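Local coordinates for extracellular solute-binding protein, family 3 (Methylophaga aminisulfidivorans MP, PDB 5SV6) that is of unknown function but has a periplasmic binding protein-like architecture and, as MxaJ, is probably connected with the methanol dehydrogenase system, at residues 97-102 with 115-120; 69-74 with 82-87; 49-52 with 58-61; 253-258 with 266-271. All coordinates share one frame; numbering follows the deposited sequence.

Contact 1: residues 97-102 with 115-120; sequences EKLLKN and PRVATS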
loop_
_atom_site.group_PDB
_atom_site.type_symbol
_atom_site.label_atom_id
_atom_site.label_comp_id
_atom_site.label_asym_id
_atom_site.label_seq_id
_atom_site.Cartn_x
_atom_site.Cartn_y
_atom_site.Cartn_z
ATOM N N GLU A 97 -0.616 16.481 -7.350
ATOM C CA GLU A 97 0.343 17.182 -8.202
ATOM C C GLU A 97 0.232 16.832 -9.685
ATOM O O GLU A 97 0.749 17.543 -10.537
ATOM C CB GLU A 97 1.768 16.978 -7.681
ATOM C CG GLU A 97 1.905 17.328 -6.198
ATOM C CD GLU A 97 3.292 17.812 -5.826
ATOM O OE1 GLU A 97 3.752 18.809 -6.421
ATOM O OE2 GLU A 97 3.921 17.202 -4.935
ATOM N N LYS A 98 -0.448 15.737 -10.001
ATOM C CA LYS A 98 -0.560 15.329 -11.390
ATOM C C LYS A 98 -2.012 15.278 -11.870
ATOM O O LYS A 98 -2.413 16.056 -12.751
ATOM C CB LYS A 98 0.140 13.980 -11.604
ATOM C CG LYS A 98 1.665 14.069 -11.662
ATOM C CD LYS A 98 2.098 14.889 -12.876
ATOM C CE LYS A 98 3.584 14.747 -13.185
ATOM N NZ LYS A 98 4.418 15.470 -12.193
ATOM N N LEU A 99 -2.788 14.359 -11.299
ATOM C CA LEU A 99 -4.181 14.156 -11.721
ATOM C C LEU A 99 -5.011 15.431 -11.603
ATOM O O LEU A 99 -5.637 15.868 -12.566
ATOM C CB LEU A 99 -4.832 13.056 -10.885
ATOM C CG LEU A 99 -6.284 12.704 -11.194
ATOM C CD1 LEU A 99 -6.398 12.045 -12.558
ATOM C CD2 LEU A 99 -6.835 11.811 -10.115
ATOM N N LEU A 100 -5.020 16.030 -10.417
ATOM C CA LEU A 100 -5.857 17.211 -10.184
ATOM C C LEU A 100 -5.334 18.464 -10.881
ATOM O O LEU A 100 -5.988 19.510 -10.857
ATOM C CB LEU A 100 -6.019 17.466 -8.684
ATOM C CG LEU A 100 -6.768 16.381 -7.908
ATOM C CD1 LEU A 100 -6.824 16.701 -6.408
ATOM C CD2 LEU A 100 -8.171 16.188 -8.491
ATOM N N LYS A 101 -4.155 18.357 -11.489
ATOM C CA LYS A 101 -3.559 19.459 -12.244
ATOM C C LYS A 101 -3.568 19.169 -13.737
ATOM O O LYS A 101 -2.873 19.833 -14.522
ATOM C CB LYS A 101 -2.129 19.731 -11.765
ATOM C CG LYS A 101 -2.072 20.292 -10.352
ATOM C CD LYS A 101 -0.676 20.805 -10.030
ATOM C CE LYS A 101 -0.663 21.632 -8.745
ATOM N NZ LYS A 101 -0.767 20.804 -7.512
ATOM N N ASN A 102 -4.356 18.165 -14.120
ATOM C CA ASN A 102 -4.584 17.840 -15.526
ATOM C C ASN A 102 -3.354 17.378 -16.310
ATOM O O ASN A 102 -3.300 17.539 -17.527
ATOM C CB ASN A 102 -5.263 19.011 -16.251
ATOM C CG ASN A 102 -6.635 19.319 -15.691
ATOM O OD1 ASN A 102 -7.613 18.641 -16.011
ATOM N ND2 ASN A 102 -6.715 20.343 -14.848
ATOM N N PRO A 115 -12.245 11.456 -1.113
ATOM C CA PRO A 115 -13.091 12.633 -1.363
ATOM C C PRO A 115 -12.584 13.543 -2.474
ATOM O O PRO A 115 -13.350 14.356 -2.996
ATOM C CB PRO A 115 -13.053 13.383 -0.022
ATOM C CG PRO A 115 -12.657 12.334 0.985
ATOM C CD PRO A 115 -11.694 11.457 0.254
ATOM N N ARG A 116 -11.318 13.399 -2.831
ATOM C CA ARG A 116 -10.652 14.329 -3.728
ATOM C C ARG A 116 -10.937 14.058 -5.200
ATOM O O ARG A 116 -10.654 14.895 -6.059
ATOM C CB ARG A 116 -9.144 14.285 -3.490
ATOM C CG ARG A 116 -8.728 14.706 -2.069
ATOM C CD ARG A 116 -7.252 14.409 -1.809
ATOM N NE ARG A 116 -6.939 13.000 -2.032
ATOM C CZ ARG A 116 -5.711 12.521 -2.197
ATOM N NH1 ARG A 116 -4.674 13.340 -2.172
ATOM N NH2 ARG A 116 -5.521 11.227 -2.401
ATOM N N VAL A 117 -11.482 12.880 -5.479
ATOM C CA VAL A 117 -11.546 12.359 -6.840
ATOM C C VAL A 117 -12.808 11.532 -7.013
ATOM O O VAL A 117 -13.526 11.285 -6.041
ATOM C CB VAL A 117 -10.314 11.456 -7.128
ATOM C CG1 VAL A 117 -9.036 12.280 -7.217
ATOM C CG2 VAL A 117 -10.173 10.376 -6.054
ATOM N N ALA A 118 -13.104 11.115 -8.244
ATOM C CA ALA A 118 -14.090 10.052 -8.425
ATOM C C ALA A 118 -13.359 8.711 -8.389
ATOM O O ALA A 118 -12.253 8.586 -8.933
ATOM C CB ALA A 118 -14.856 10.225 -9.743
ATOM N N THR A 119 -13.957 7.712 -7.747
ATOM C CA THR A 119 -13.312 6.412 -7.631
ATOM C C THR A 119 -14.142 5.331 -8.322
ATOM O O THR A 119 -15.371 5.349 -8.283
ATOM C CB THR A 119 -13.057 6.001 -6.161
ATOM O OG1 THR A 119 -14.242 6.230 -5.394
ATOM C CG2 THR A 119 -11.914 6.810 -5.564
ATOM N N SER A 120 -13.452 4.391 -8.945
ATOM C CA SER A 120 -14.099 3.302 -9.651
ATOM C C SER A 120 -14.699 2.333 -8.641
ATOM O O SER A 120 -14.447 2.444 -7.431
ATOM C CB SER A 120 -13.050 2.557 -10.476
ATOM O OG SER A 120 -12.207 1.803 -9.616
#
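Leu99 and Val117 make the buried part of this apolar contact. The two side chains meet at a slant, Leu99 CD2 lying 3.7 Å from Val117 CG1. Leu99 gets there with CG anti to its own backbone N (chi1 -180°), which carries the isobutyl group out from the helix toward residues 115-120. Leu100, nearer the surface, brings a second methyl to the same branch: its CD2 is 4.2 Å from Val117 CG1. That methyl also lies against the backbone, 3.7 Å from Arg116 O, while Leu100 CD1 is 4.4 Å from Arg116 CB. The guanidinium of Arg116 has its salt bridge elsewhere, with Asp114.

A Schellman motif closes helix 94-99 near the two leucines. Asn102, with positive phi, is its C-prime residue: Asn102 N bonds Leu99 O at 3.1 Å, and Gln103 N reaches back to Lys98 O.

No hydrogen bond crosses between the segments; the polar ties run to other parts of the fold. Leu99 O also takes Arg258 NH1, so two donors grip this carbonyl. Further on, Ala118 in strand 118-133 pairs through its backbone with Val257 of strand 247-257.

Contact 2: residues 69-74 with 82-87; sequences QLAKIL and LEFVWS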
loop_
_atom_site.group_PDB
_atom_site.type_symbol
_atom_site.label_atom_id
_atom_site.label_comp_id
_atom_site.label_asym_id
_atom_site.label_seq_id
_atom_site.Cartn_x
_atom_site.Cartn_y
_atom_site.Cartn_z
ATOM N N GLN A 69 1.649 -3.213 -14.477
ATOM C CA GLN A 69 1.005 -4.337 -15.141
ATOM C C GLN A 69 -0.499 -4.116 -15.233
ATOM O O GLN A 69 -1.110 -4.383 -16.265
ATOM C CB GLN A 69 1.245 -5.636 -14.368
ATOM C CG GLN A 69 2.538 -6.335 -14.675
ATOM C CD GLN A 69 2.421 -7.827 -14.430
ATOM O OE1 GLN A 69 2.890 -8.339 -13.411
ATOM N NE2 GLN A 69 1.763 -8.532 -15.351
ATOM N N LEU A 70 -1.093 -3.652 -14.141
ATOM C CA LEU A 70 -2.528 -3.400 -14.105
ATOM C C LEU A 70 -2.922 -2.323 -15.102
ATOM O O LEU A 70 -3.997 -2.387 -15.691
ATOM C CB LEU A 70 -2.966 -2.988 -12.699
ATOM C CG LEU A 70 -2.838 -4.089 -11.644
ATOM C CD1 LEU A 70 -3.207 -3.566 -10.267
ATOM C CD2 LEU A 70 -3.693 -5.315 -12.033
ATOM N N ALA A 71 -2.053 -1.332 -15.276
ATOM C CA ALA A 71 -2.330 -0.225 -16.187
ATOM C C ALA A 71 -2.393 -0.734 -17.626
ATOM O O ALA A 71 -3.227 -0.300 -18.423
ATOM C CB ALA A 71 -1.255 0.854 -16.049
ATOM N N LYS A 72 -1.496 -1.658 -17.949
ATOM C CA LYS A 72 -1.459 -2.267 -19.279
ATOM C C LYS A 72 -2.748 -3.055 -19.551
ATOM O O LYS A 72 -3.376 -2.901 -20.607
ATOM C CB LYS A 72 -0.177 -3.110 -19.416
ATOM C CG LYS A 72 -0.044 -4.061 -20.622
ATOM C CD LYS A 72 -0.540 -3.498 -21.934
ATOM C CE LYS A 72 0.063 -2.158 -22.299
ATOM N NZ LYS A 72 -1.067 -1.269 -22.737
ATOM N N ILE A 73 -3.156 -3.875 -18.593
ATOM C CA ILE A 73 -4.430 -4.575 -18.685
ATOM C C ILE A 73 -5.592 -3.596 -18.880
ATOM O O ILE A 73 -6.432 -3.784 -19.764
ATOM C CB ILE A 73 -4.676 -5.438 -17.434
ATOM C CG1 ILE A 73 -3.651 -6.577 -17.379
ATOM C CG2 ILE A 73 -6.086 -5.983 -17.426
ATOM C CD1 ILE A 73 -3.709 -7.391 -16.104
ATOM N N LEU A 74 -5.636 -2.545 -18.066
ATOM C CA LEU A 74 -6.738 -1.577 -18.159
ATOM C C LEU A 74 -6.777 -0.887 -19.531
ATOM O O LEU A 74 -7.848 -0.736 -20.135
ATOM C CB LEU A 74 -6.641 -0.542 -17.029
ATOM C CG LEU A 74 -7.722 0.538 -16.975
ATOM C CD1 LEU A 74 -9.144 -0.068 -16.865
ATOM C CD2 LEU A 74 -7.441 1.508 -15.813
ATOM N N LEU A 82 -1.542 2.930 -24.014
ATOM C CA LEU A 82 -1.103 3.333 -22.688
ATOM C C LEU A 82 0.017 4.366 -22.755
ATOM O O LEU A 82 1.029 4.174 -23.436
ATOM C CB LEU A 82 -0.677 2.101 -21.883
ATOM C CG LEU A 82 0.010 2.312 -20.537
ATOM C CD1 LEU A 82 -0.863 3.112 -19.570
ATOM C CD2 LEU A 82 0.397 0.970 -19.948
ATOM N N GLU A 83 -0.194 5.484 -22.072
ATOM C CA GLU A 83 0.815 6.523 -21.956
ATOM C C GLU A 83 1.039 6.808 -20.469
ATOM O O GLU A 83 0.154 7.333 -19.794
ATOM C CB GLU A 83 0.336 7.797 -22.674
ATOM C CG GLU A 83 1.245 9.003 -22.522
ATOM C CD GLU A 83 0.713 10.239 -23.237
ATOM O OE1 GLU A 83 -0.146 10.098 -24.138
ATOM O OE2 GLU A 83 1.145 11.358 -22.887
ATOM N N PHE A 84 2.213 6.467 -19.957
ATOM C CA PHE A 84 2.553 6.839 -18.593
ATOM C C PHE A 84 3.019 8.279 -18.495
ATOM O O PHE A 84 3.763 8.757 -19.347
ATOM C CB PHE A 84 3.657 5.945 -18.048
ATOM C CG PHE A 84 3.202 4.572 -17.684
ATOM C CD1 PHE A 84 2.398 4.365 -16.568
ATOM C CD2 PHE A 84 3.606 3.479 -18.427
ATOM C CE1 PHE A 84 1.992 3.099 -16.226
ATOM C CE2 PHE A 84 3.210 2.204 -18.078
ATOM C CZ PHE A 84 2.388 2.015 -16.978
ATOM N N VAL A 85 2.587 8.956 -17.437
ATOM C CA VAL A 85 3.112 10.263 -17.090
ATOM C C VAL A 85 3.815 10.089 -15.763
ATOM O O VAL A 85 3.176 9.858 -14.741
ATOM C CB VAL A 85 1.991 11.309 -16.957
ATOM C CG1 VAL A 85 2.535 12.614 -16.411
ATOM C CG2 VAL A 85 1.308 11.520 -18.296
ATOM N N TRP A 86 5.138 10.172 -15.793
ATOM C CA TRP A 86 5.965 9.803 -14.646
ATOM C C TRP A 86 6.181 10.961 -13.693
ATOM O O TRP A 86 6.421 12.093 -14.121
ATOM C CB TRP A 86 7.321 9.233 -15.117
ATOM C CG TRP A 86 7.178 8.030 -16.017
ATOM C CD1 TRP A 86 7.331 7.989 -17.377
ATOM C CD2 TRP A 86 6.847 6.696 -15.611
ATOM N NE1 TRP A 86 7.115 6.711 -17.840
ATOM C CE2 TRP A 86 6.816 5.898 -16.775
ATOM C CE3 TRP A 86 6.575 6.099 -14.374
ATOM C CZ2 TRP A 86 6.513 4.536 -16.739
ATOM C CZ3 TRP A 86 6.274 4.750 -14.338
ATOM C CH2 TRP A 86 6.246 3.978 -15.515
ATOM N N SER A 87 6.079 10.670 -12.398
ATOM C CA SER A 87 6.381 11.634 -11.354
ATOM C C SER A 87 7.626 11.215 -10.590
ATOM O O SER A 87 7.845 10.028 -10.335
ATOM C CB SER A 87 5.212 11.774 -10.380
ATOM O OG SER A 87 5.633 12.419 -9.184
HETATM O O HOH W 1 -0.575 0.580 -25.199
#
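Lys72 NZ has two polar partners: Asp76, in a salt bridge, and a water 3.1 Å away to which it donates. The same water accepts from Leu82 N at 2.8 Å, so a single molecule ties the lysine to the first residue of the strand. The lysine chain is folded rather than extended, bent at chi2 (41°) and chi3 (53°), and this curl lays its end over Leu82, with NZ 3.5 Å from Leu82 CB and CE 3.9 Å from Leu82 CD2.

Leu82 CD2 presses further in, against the helix backbone, 3.8 Å from Lys72 CA. Its other methyl, CD1, sits over the centre of the Phe84 ring, whose opposite face takes Trp86 CH2 near the rim. Ala71 CB comes to the far end of that ring, 3.9 Å from Phe84 CZ.

The chain passes from strand 47-52 through a small ribbon and helix 66-77 to the parallel strand 82-87, a beta-alpha-beta crossover. The short axes are inclined at 143° and come within 9.1 Å of each other. Ala71 also touches Met108 of strand 106-111, while Ile73 and Gln69 meet Val282 of helix 276-286.

Contact 3: residues 49-52 with 58-61; sequences VCAA and YSNK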
loop_
_atom_site.group_PDB
_atom_site.type_symbol
_atom_site.label_atom_id
_atom_site.label_comp_id
_atom_site.label_asym_id
_atom_site.label_seq_id
_atom_site.Cartn_x
_atom_site.Cartn_y
_atom_site.Cartn_z
ATOM N N VAL A 49 -1.817 7.587 -17.761
ATOM C CA VAL A 49 -1.771 7.103 -16.384
ATOM C C VAL A 49 -0.668 7.806 -15.604
ATOM O O VAL A 49 0.509 7.727 -15.975
ATOM C CB VAL A 49 -1.533 5.580 -16.351
ATOM C CG1 VAL A 49 -1.280 5.082 -14.918
ATOM C CG2 VAL A 49 -2.705 4.841 -17.012
ATOM N N CYS A 50 -1.059 8.502 -14.539
ATOM C CA CYS A 50 -0.121 9.112 -13.604
ATOM C C CYS A 50 0.576 7.990 -12.831
ATOM O O CYS A 50 -0.095 7.169 -12.207
ATOM C CB CYS A 50 -0.858 10.022 -12.602
ATOM S SG CYS A 50 -2.133 11.157 -13.278
ATOM N N ALA A 51 1.908 7.939 -12.866
ATOM C CA ALA A 51 2.630 6.889 -12.130
ATOM C C ALA A 51 3.966 7.343 -11.588
ATOM O O ALA A 51 4.624 8.221 -12.158
ATOM C CB ALA A 51 2.812 5.620 -12.994
ATOM N N ALA A 52 4.371 6.722 -10.485
ATOM C CA ALA A 52 5.610 7.081 -9.815
ATOM C C ALA A 52 6.785 6.383 -10.485
ATOM O O ALA A 52 6.732 5.194 -10.783
ATOM C CB ALA A 52 5.539 6.708 -8.334
ATOM N N TYR A 58 4.782 -1.024 -6.279
ATOM C CA TYR A 58 3.684 -0.499 -7.081
ATOM C C TYR A 58 4.087 -0.176 -8.510
ATOM O O TYR A 58 3.394 -0.559 -9.454
ATOM C CB TYR A 58 3.099 0.781 -6.463
ATOM C CG TYR A 58 2.578 0.668 -5.044
ATOM C CD1 TYR A 58 3.366 1.039 -3.964
ATOM C CD2 TYR A 58 1.286 0.243 -4.789
ATOM C CE1 TYR A 58 2.888 0.974 -2.673
ATOM C CE2 TYR A 58 0.800 0.167 -3.492
ATOM C CZ TYR A 58 1.607 0.529 -2.444
ATOM O OH TYR A 58 1.115 0.463 -1.158
ATOM N N SER A 59 5.195 0.550 -8.665
ATOM C CA SER A 59 5.490 1.219 -9.923
ATOM C C SER A 59 6.950 1.646 -10.007
ATOM O O SER A 59 7.530 2.053 -9.012
ATOM C CB SER A 59 4.609 2.477 -10.056
ATOM O OG SER A 59 4.929 3.222 -11.226
ATOM N N ASN A 60 7.535 1.549 -11.198
ATOM C CA ASN A 60 8.762 2.295 -11.498
ATOM C C ASN A 60 8.846 2.652 -12.989
ATOM O O ASN A 60 8.062 2.146 -13.791
ATOM C CB ASN A 60 10.039 1.588 -10.969
ATOM C CG ASN A 60 10.428 0.329 -11.766
ATOM O OD1 ASN A 60 9.911 0.061 -12.847
ATOM N ND2 ASN A 60 11.358 -0.452 -11.206
ATOM N N LYS A 61 9.802 3.497 -13.362
ATOM C CA LYS A 61 9.899 3.941 -14.748
ATOM C C LYS A 61 10.131 2.766 -15.704
ATOM O O LYS A 61 9.795 2.849 -16.888
ATOM C CB LYS A 61 10.973 5.023 -14.921
ATOM C CG LYS A 61 10.895 5.749 -16.271
ATOM C CD LYS A 61 11.648 7.063 -16.251
ATOM C CE LYS A 61 11.535 7.787 -17.586
ATOM N NZ LYS A 61 12.004 9.195 -17.476
#
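Ser59 holds OG anti to its backbone N (chi1 176°), and this rotation swings the hydroxyl across to the last residue of strand 47-52. There it donates to Ala52 O at 2.7 Å. OG lies in the carbonyl plane, on a lone pair of Ala52 O, with a C=O...OG angle of 141°. Ser59 OG also accepts from Asn68 ND2, so one hydroxyl serves as donor and acceptor in a buried setting, and its rotation is probably well fixed.

Ala51 CB lies 3.7 Å from Ser59 OG, and Ala52 O comes within 3.6 Å of Asn60 CA. Replacing Ser59 by alanine would remove the hydroxyl and is likely to leave both Ala52 O and the amide of Asn68 without this partner.

Ser59 stands in a classic beta bulge, where it and Tyr58 together face one residue of strand 54-55, the other half of a small antiparallel ribbon. The ribbon is held to helix 66-77 by Asn68, whose OD1 also takes Asn60 N. Strand 47-52 itself runs between parallel strands 82-87 and 106-111; Trp86 of the first touches both Ala51 and Ser59, and Cys50 carries the disulfide to Cys104.

Contact 4: residues 253-258 with 266-271; sequences QSIAVR and KEINTA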
loop_
_atom_site.group_PDB
_atom_site.type_symbol
_atom_site.label_atom_id
_atom_site.label_comp_id
_atom_site.label_asym_id
_atom_site.label_seq_id
_atom_site.Cartn_x
_atom_site.Cartn_y
_atom_site.Cartn_z
ATOM N N GLN A 253 -9.632 -0.829 -2.690
ATOM C CA GLN A 253 -8.824 0.004 -3.580
ATOM C C GLN A 253 -9.503 0.237 -4.932
ATOM O O GLN A 253 -10.068 -0.687 -5.514
ATOM C CB GLN A 253 -7.446 -0.627 -3.782
ATOM C CG GLN A 253 -6.680 -0.816 -2.474
ATOM C CD GLN A 253 -6.341 0.506 -1.821
ATOM O OE1 GLN A 253 -5.556 1.285 -2.360
ATOM N NE2 GLN A 253 -6.954 0.781 -0.668
ATOM N N SER A 254 -9.416 1.465 -5.437
ATOM C CA SER A 254 -10.070 1.844 -6.691
ATOM C C SER A 254 -9.145 2.624 -7.614
ATOM O O SER A 254 -8.145 3.187 -7.173
ATOM C CB SER A 254 -11.284 2.732 -6.411
ATOM O OG SER A 254 -12.267 2.072 -5.632
ATOM N N ILE A 255 -9.494 2.664 -8.896
ATOM C CA ILE A 255 -8.880 3.604 -9.839
ATOM C C ILE A 255 -9.446 4.983 -9.536
ATOM O O ILE A 255 -10.618 5.085 -9.182
ATOM C CB ILE A 255 -9.276 3.256 -11.296
ATOM C CG1 ILE A 255 -8.926 1.805 -11.647
ATOM C CG2 ILE A 255 -8.644 4.224 -12.273
ATOM C CD1 ILE A 255 -7.455 1.489 -11.611
ATOM N N ALA A 256 -8.643 6.040 -9.686
ATOM C CA ALA A 256 -9.143 7.403 -9.491
ATOM C C ALA A 256 -9.034 8.221 -10.767
ATOM O O ALA A 256 -8.043 8.118 -11.500
ATOM C CB ALA A 256 -8.382 8.105 -8.365
ATOM N N VAL A 257 -10.060 9.030 -11.030
ATOM C CA VAL A 257 -9.999 10.052 -12.076
ATOM C C VAL A 257 -10.522 11.353 -11.462
ATOM O O VAL A 257 -11.081 11.329 -10.370
ATOM C CB VAL A 257 -10.874 9.673 -13.298
ATOM C CG1 VAL A 257 -10.509 8.283 -13.813
ATOM C CG2 VAL A 257 -12.352 9.713 -12.933
ATOM N N ARG A 258 -10.350 12.485 -12.143
ATOM C CA ARG A 258 -10.955 13.735 -11.661
ATOM C C ARG A 258 -12.473 13.590 -11.524
ATOM O O ARG A 258 -13.094 12.851 -12.279
ATOM C CB ARG A 258 -10.631 14.900 -12.594
ATOM C CG ARG A 258 -9.149 15.301 -12.603
ATOM C CD ARG A 258 -8.925 16.385 -13.643
ATOM N NE ARG A 258 -9.112 15.862 -14.995
ATOM C CZ ARG A 258 -8.175 15.202 -15.663
ATOM N NH1 ARG A 258 -6.998 14.981 -15.099
ATOM N NH2 ARG A 258 -8.417 14.753 -16.887
ATOM N N LYS A 266 -17.009 5.704 -16.260
ATOM C CA LYS A 266 -17.884 4.633 -16.724
ATOM C C LYS A 266 -17.130 3.605 -17.587
ATOM O O LYS A 266 -17.334 2.405 -17.436
ATOM C CB LYS A 266 -19.129 5.197 -17.446
ATOM C CG LYS A 266 -20.064 5.945 -16.496
ATOM C CD LYS A 266 -21.416 6.285 -17.127
ATOM C CE LYS A 266 -21.257 7.129 -18.380
ATOM N NZ LYS A 266 -22.582 7.486 -19.010
ATOM N N GLU A 267 -16.255 4.070 -18.476
ATOM C CA GLU A 267 -15.470 3.154 -19.307
ATOM C C GLU A 267 -14.519 2.314 -18.452
ATOM O O GLU A 267 -14.287 1.134 -18.716
ATOM C CB GLU A 267 -14.667 3.919 -20.367
ATOM C CG GLU A 267 -15.506 4.503 -21.495
ATOM C CD GLU A 267 -14.660 5.052 -22.636
ATOM O OE1 GLU A 267 -13.524 4.561 -22.853
ATOM O OE2 GLU A 267 -15.137 5.980 -23.319
ATOM N N ILE A 268 -13.964 2.945 -17.425
ATOM C CA ILE A 268 -13.084 2.255 -16.508
ATOM C C ILE A 268 -13.820 1.152 -15.748
ATOM O O ILE A 268 -13.343 0.029 -15.666
ATOM C CB ILE A 268 -12.402 3.262 -15.547
ATOM C CG1 ILE A 268 -11.367 4.072 -16.336
ATOM C CG2 ILE A 268 -11.756 2.524 -14.383
ATOM C CD1 ILE A 268 -10.777 5.265 -15.606
ATOM N N ASN A 269 -14.993 1.466 -15.216
ATOM C CA ASN A 269 -15.768 0.473 -14.494
ATOM C C ASN A 269 -16.128 -0.721 -15.379
ATOM O O ASN A 269 -16.096 -1.867 -14.943
ATOM C CB ASN A 269 -17.026 1.107 -13.895
ATOM C CG ASN A 269 -16.739 1.843 -12.600
ATOM O OD1 ASN A 269 -15.722 1.582 -11.946
ATOM N ND2 ASN A 269 -17.630 2.758 -12.216
ATOM N N THR A 270 -16.456 -0.433 -16.629
ATOM C CA THR A 270 -16.788 -1.483 -17.575
ATOM C C THR A 270 -15.570 -2.359 -17.812
ATOM O O THR A 270 -15.673 -3.582 -17.816
ATOM C CB THR A 270 -17.289 -0.872 -18.899
ATOM O OG1 THR A 270 -18.568 -0.280 -18.671
ATOM C CG2 THR A 270 -17.422 -1.928 -20.006
ATOM N N ALA A 271 -14.409 -1.729 -17.991
ATOM C CA ALA A 271 -13.193 -2.468 -18.281
ATOM C C ALA A 271 -12.768 -3.313 -17.080
ATOM O O ALA A 271 -12.347 -4.454 -17.242
ATOM C CB ALA A 271 -12.070 -1.525 -18.697
#
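Ile268 carries the whole contact from the helix side, and it meets both Ile255 and Val257. Its CB points toward the strand but stops short of it, and the touching is left to the two branches. The shorter one, CG2, settles on Ile255, 4.0 Å from both Ile255 CB and Ile255 CG1, the two side chains crossing at an angle. The longer branch leaves through CG1, placed anti to the carbonyl carbon (chi1 -72°), and continues extended (chi2 170°). That throws Ile268 CD1 forward along the strand to Val257, where it reaches the tip of that side chain, 3.5 Å from Val257 CG1. On the way Ile268 CD1 also passes 4.1 Å from Ile255 CG2, and the isoleucine thus straddles two residues of one strand face.

Strand 247-257 leads through a short turn into helix 262-274, which folds back to pack on the sheet to which the strand belongs. In that sheet the order is 82-87, 47-52, 106-111, 247-257, 118-133, with 247-257 antiparallel to 106-111 and to 118-133, as in type 2 periplasmic binding proteins.

With alanine in place of Ile268, both branches would go, probably opening a gap over Ile255 and leaving Val257 CG1 without its neighbour on the helix.

All three residues are buried, and Ile268 additionally touches Val106 of strand 106-111. At the helix flank Asn269 OD1 accepts from Asp121 N, and Glu267 forms a salt bridge with Arg80.

All four contacts reach one mixed sheet, in the same lobe. Contacts 2 and 3 lie closest, centres about 7 Å apart, and share a strand pairing: Val85 N is 2.8 Å from Val49 O. Contacts 1 and 4, centres about 12 Å apart, meet through the antiparallel neighbours 118-133 and 247-257, with Ser120 N 2.9 Å from Ile255 O. Helices 66-77 and 262-274 join contact 2 to contact 4, Leu74 CD1 lying 3.7 Å from Ala271 CB. Contact 1 reaches contact 3 where Leu99 N approaches Cys50 SG, at 3.8 Å. Contacts 3 and 4 do not touch. Strand 118-133 also pairs with strands 211-215 and 230-234, carrying the sheet onward; no ligand site is established here.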